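Local coordinates for protein argonaute (PDB 5I4A) that uses short guide RNAs with a 5'-hydroxyl end to bind complementary single-stranded DNA or RNA and cleave the target, at residues A[398-403]-A[419-424]. Numbering follows the deposited sequence.
Sequences ILQPIL and VYKMGN. With nucleotides of chain B.
Gln400 and Lys421 run past each other in opposite directions, the lysine reaching from its helix toward the strand while the amide lies along its methylenes. OE1 of Gln400 sits 3.4 Å from CD of Lys421, a van der Waals contact; no hydrogen bond passes directly between the two side chains. A bend at chi2 (-70°) turns the end of the glutamine, bringing its amide carbon CD 4.3 Å from CG of Met422, whose side chain also touches Ile376 of strand 374-379. A single water joins the two segments: it donates to Gln400 OE1 and, at 2.8 Å, to Pro401 O, and accepts from Lys421 NZ. Strand 398-403 belongs to the parallel sheet of the Mid domain, and helix 412-424 packs against it where the 5' end of the guide RNA is held. Straight from CB to NZ, Lys421 reaches the U3 phosphate of chain B, where NZ lies 2.5 Å from OP1, a bond so short that its exact length is doubtful; NZ also bonds weakly to O3' of A2 of chain B and to Leu638 O. Cut back to an alanine, this position would probably leave the U3 phosphate without this positive partner and the water without the ammonium group that donates to it. At the strand's far end, Leu403 N donates almost straight (178°) to OP2 of A2 of chain B, 2.6 Å away.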
loop_
_atom_site.group_PDB
_atom_site.type_symbol
_atom_site.label_atom_id
_atom_site.label_comp_id
_atom_site.label_asym_id
_atom_site.label_seq_id
_atom_site.Cartn_x
_atom_site.Cartn_y
_atom_site.Cartn_z
ATOM N N ILE A 398 3.636 -19.903 -19.729
ATOM C CA ILE A 398 3.948 -18.818 -18.805
ATOM C C ILE A 398 3.649 -17.515 -19.540
ATOM O O ILE A 398 4.409 -17.089 -20.413
ATOM C CB ILE A 398 5.401 -18.882 -18.328
ATOM C CG1 ILE A 398 5.680 -20.223 -17.646
ATOM C CG2 ILE A 398 5.701 -17.731 -17.373
ATOM C CD1 ILE A 398 7.130 -20.419 -17.246
ATOM N N LEU A 399 2.537 -16.883 -19.182
ATOM C CA LEU A 399 2.072 -15.693 -19.880
ATOM C C LEU A 399 3.030 -14.530 -19.639
ATOM O O LEU A 399 3.279 -14.146 -18.490
ATOM C CB LEU A 399 0.659 -15.347 -19.414
ATOM C CG LEU A 399 -0.061 -14.145 -20.021
ATOM C CD1 LEU A 399 0.014 -14.198 -21.526
ATOM C CD2 LEU A 399 -1.508 -14.127 -19.563
ATOM N N GLN A 400 3.570 -13.970 -20.723
ATOM C CA GLN A 400 4.547 -12.883 -20.654
ATOM C C GLN A 400 4.157 -11.789 -21.638
ATOM O O GLN A 400 4.761 -11.658 -22.712
ATOM C CB GLN A 400 5.963 -13.393 -20.936
ATOM C CG GLN A 400 6.534 -14.309 -19.856
ATOM C CD GLN A 400 6.858 -13.571 -18.565
ATOM O OE1 GLN A 400 6.782 -12.344 -18.503
ATOM N NE2 GLN A 400 7.224 -14.319 -17.530
ATOM N N PRO A 401 3.170 -10.965 -21.295
ATOM C CA PRO A 401 2.729 -9.916 -22.221
ATOM C C PRO A 401 3.721 -8.765 -22.279
ATOM O O PRO A 401 4.476 -8.508 -21.339
ATOM C CB PRO A 401 1.386 -9.459 -21.638
ATOM C CG PRO A 401 1.067 -10.435 -20.510
ATOM C CD PRO A 401 2.383 -10.969 -20.054
ATOM N N ILE A 402 3.706 -8.063 -23.410
ATOM C CA ILE A 402 4.544 -6.881 -23.592
ATOM C C ILE A 402 3.866 -5.954 -24.593
ATOM O O ILE A 402 3.272 -6.406 -25.576
ATOM C CB ILE A 402 5.976 -7.257 -24.037
ATOM C CG1 ILE A 402 6.840 -6.000 -24.186
ATOM C CG2 ILE A 402 5.954 -8.069 -25.329
ATOM C CD1 ILE A 402 8.312 -6.280 -24.385
ATOM N N LEU A 403 3.944 -4.653 -24.325
ATOM C CA LEU A 403 3.329 -3.665 -25.197
ATOM C C LEU A 403 4.029 -3.624 -26.550
ATOM O O LEU A 403 5.263 -3.605 -26.626
ATOM C CB LEU A 403 3.363 -2.287 -24.535
ATOM C CG LEU A 403 2.553 -2.178 -23.242
ATOM C CD1 LEU A 403 2.702 -0.799 -22.619
ATOM C CD2 LEU A 403 1.090 -2.489 -23.516
ATOM N N VAL A 419 13.776 -10.045 -20.083
ATOM C CA VAL A 419 14.454 -11.333 -19.968
ATOM C C VAL A 419 14.678 -11.693 -18.505
ATOM O O VAL A 419 14.600 -12.866 -18.121
ATOM C CB VAL A 419 15.777 -11.321 -20.755
ATOM C CG1 VAL A 419 16.481 -12.667 -20.635
ATOM C CG2 VAL A 419 15.525 -10.987 -22.216
ATOM N N TYR A 420 14.971 -10.694 -17.668
ATOM C CA TYR A 420 15.108 -10.949 -16.239
ATOM C C TYR A 420 13.817 -11.513 -15.660
ATOM O O TYR A 420 13.837 -12.490 -14.902
ATOM C CB TYR A 420 15.511 -9.664 -15.509
ATOM C CG TYR A 420 15.664 -9.851 -14.016
ATOM C CD1 TYR A 420 14.565 -9.767 -13.165
ATOM C CD2 TYR A 420 16.905 -10.125 -13.457
ATOM C CE1 TYR A 420 14.700 -9.952 -11.802
ATOM C CE2 TYR A 420 17.050 -10.306 -12.095
ATOM C CZ TYR A 420 15.943 -10.217 -11.273
ATOM O OH TYR A 420 16.082 -10.396 -9.916
ATOM N N LYS A 421 12.682 -10.891 -15.996
ATOM C CA LYS A 421 11.391 -11.375 -15.518
ATOM C C LYS A 421 11.158 -12.825 -15.924
ATOM O O LYS A 421 10.673 -13.635 -15.125
ATOM C CB LYS A 421 10.269 -10.487 -16.057
ATOM C CG LYS A 421 8.875 -10.983 -15.715
ATOM C CD LYS A 421 7.798 -10.066 -16.260
ATOM C CE LYS A 421 6.436 -10.478 -15.732
ATOM N NZ LYS A 421 5.338 -9.553 -16.150
ATOM N N MET A 422 11.503 -13.169 -17.166
ATOM C CA MET A 422 11.366 -14.550 -17.622
ATOM C C MET A 422 12.178 -15.498 -16.752
ATOM O O MET A 422 11.681 -16.547 -16.325
ATOM C CB MET A 422 11.793 -14.660 -19.083
ATOM C CG MET A 422 10.871 -13.958 -20.054
ATOM S SD MET A 422 11.467 -14.130 -21.741
ATOM C CE MET A 422 10.189 -13.260 -22.633
ATOM N N GLY A 423 13.435 -15.141 -16.474
ATOM C CA GLY A 423 14.229 -15.941 -15.554
ATOM C C GLY A 423 13.591 -16.034 -14.184
ATOM O O GLY A 423 13.555 -17.105 -13.574
ATOM N N ASN A 424 13.063 -14.909 -13.690
ATOM C CA ASN A 424 12.356 -14.892 -12.416
ATOM C C ASN A 424 11.196 -15.883 -12.397
ATOM O O ASN A 424 10.876 -16.440 -11.341
ATOM C CB ASN A 424 11.855 -13.471 -12.137
ATOM C CG ASN A 424 11.898 -13.106 -10.667
ATOM O OD1 ASN A 424 12.786 -13.537 -9.931
ATOM N ND2 ASN A 424 10.937 -12.300 -10.232
ATOM P P A B 2 4.814 -3.810 -20.748
ATOM O OP1 A B 2 4.577 -2.477 -20.147
ATOM O OP2 A B 2 5.219 -3.917 -22.171
ATOM O "O5'" A B 2 5.924 -4.522 -19.856
ATOM C "C5'" A B 2 6.321 -5.865 -20.093
ATOM C "C4'" A B 2 7.556 -6.200 -19.300
ATOM O "O4'" A B 2 8.684 -5.466 -19.848
ATOM C "C3'" A B 2 7.515 -5.787 -17.837
ATOM O "O3'" A B 2 6.856 -6.728 -17.009
ATOM C "C2'" A B 2 8.986 -5.585 -17.504
ATOM O "O2'" A B 2 9.638 -6.830 -17.303
ATOM C "C1'" A B 2 9.497 -4.976 -18.806
ATOM N N9 A B 2 9.378 -3.506 -18.800
ATOM C C8 A B 2 8.467 -2.738 -19.480
ATOM N N7 A B 2 8.602 -1.448 -19.281
ATOM C C5 A B 2 9.678 -1.366 -18.404
ATOM C C6 A B 2 10.327 -0.275 -17.800
ATOM N N6 A B 2 9.973 1.000 -17.996
ATOM N N1 A B 2 11.364 -0.542 -16.975
ATOM C C2 A B 2 11.720 -1.816 -16.779
ATOM N N3 A B 2 11.182 -2.922 -17.292
ATOM C C4 A B 2 10.159 -2.623 -18.103
ATOM O "O5'" U B 1 2.573 -6.453 -16.687
ATOM C "C5'" U B 1 2.833 -7.197 -17.873
ATOM C "C4'" U B 1 2.501 -6.408 -19.118
ATOM O "O4'" U B 1 1.059 -6.267 -19.223
ATOM C "C3'" U B 1 3.082 -4.997 -19.176
ATOM O "O3'" U B 1 3.493 -4.693 -20.509
ATOM C "C2'" U B 1 1.901 -4.113 -18.784
ATOM O "O2'" U B 1 1.945 -2.809 -19.328
ATOM C "C1'" U B 1 0.710 -4.901 -19.324
ATOM N N1 U B 1 -0.512 -4.696 -18.536
ATOM C C2 U B 1 -1.662 -4.242 -19.153
ATOM O O2 U B 1 -1.727 -4.001 -20.348
ATOM N N3 U B 1 -2.741 -4.084 -18.315
ATOM C C4 U B 1 -2.776 -4.326 -16.951
ATOM O O4 U B 1 -3.817 -4.140 -16.322
ATOM C C5 U B 1 -1.546 -4.789 -16.393
ATOM C C6 U B 1 -0.485 -4.950 -17.186
ATOM P P U B 3 6.069 -6.225 -15.705
ATOM O OP1 U B 3 5.565 -7.406 -14.960
ATOM O OP2 U B 3 5.121 -5.159 -16.105
ATOM O "O5'" U B 3 7.213 -5.557 -14.829
ATOM C "C5'" U B 3 6.940 -4.419 -14.034
ATOM C "C4'" U B 3 8.209 -3.788 -13.528
ATOM O "O4'" U B 3 8.877 -3.080 -14.605
ATOM C "C3'" U B 3 8.018 -2.740 -12.447
ATOM O "O3'" U B 3 7.906 -3.316 -11.160
ATOM C "C2'" U B 3 9.246 -1.858 -12.604
ATOM O "O2'" U B 3 10.370 -2.455 -11.981
ATOM C "C1'" U B 3 9.450 -1.886 -14.119
ATOM N N1 U B 3 8.773 -0.749 -14.781
ATOM C C2 U B 3 9.274 0.527 -14.581
ATOM O O2 U B 3 10.251 0.772 -13.894
ATOM N N3 U B 3 8.580 1.521 -15.225
ATOM C C4 U B 3 7.471 1.375 -16.026
ATOM O O4 U B 3 6.961 2.373 -16.539
ATOM C C5 U B 3 7.015 0.029 -16.182
ATOM C C6 U B 3 7.668 -0.960 -15.567
HETATM O O HOH W 1 5.500 -9.890 -19.180
#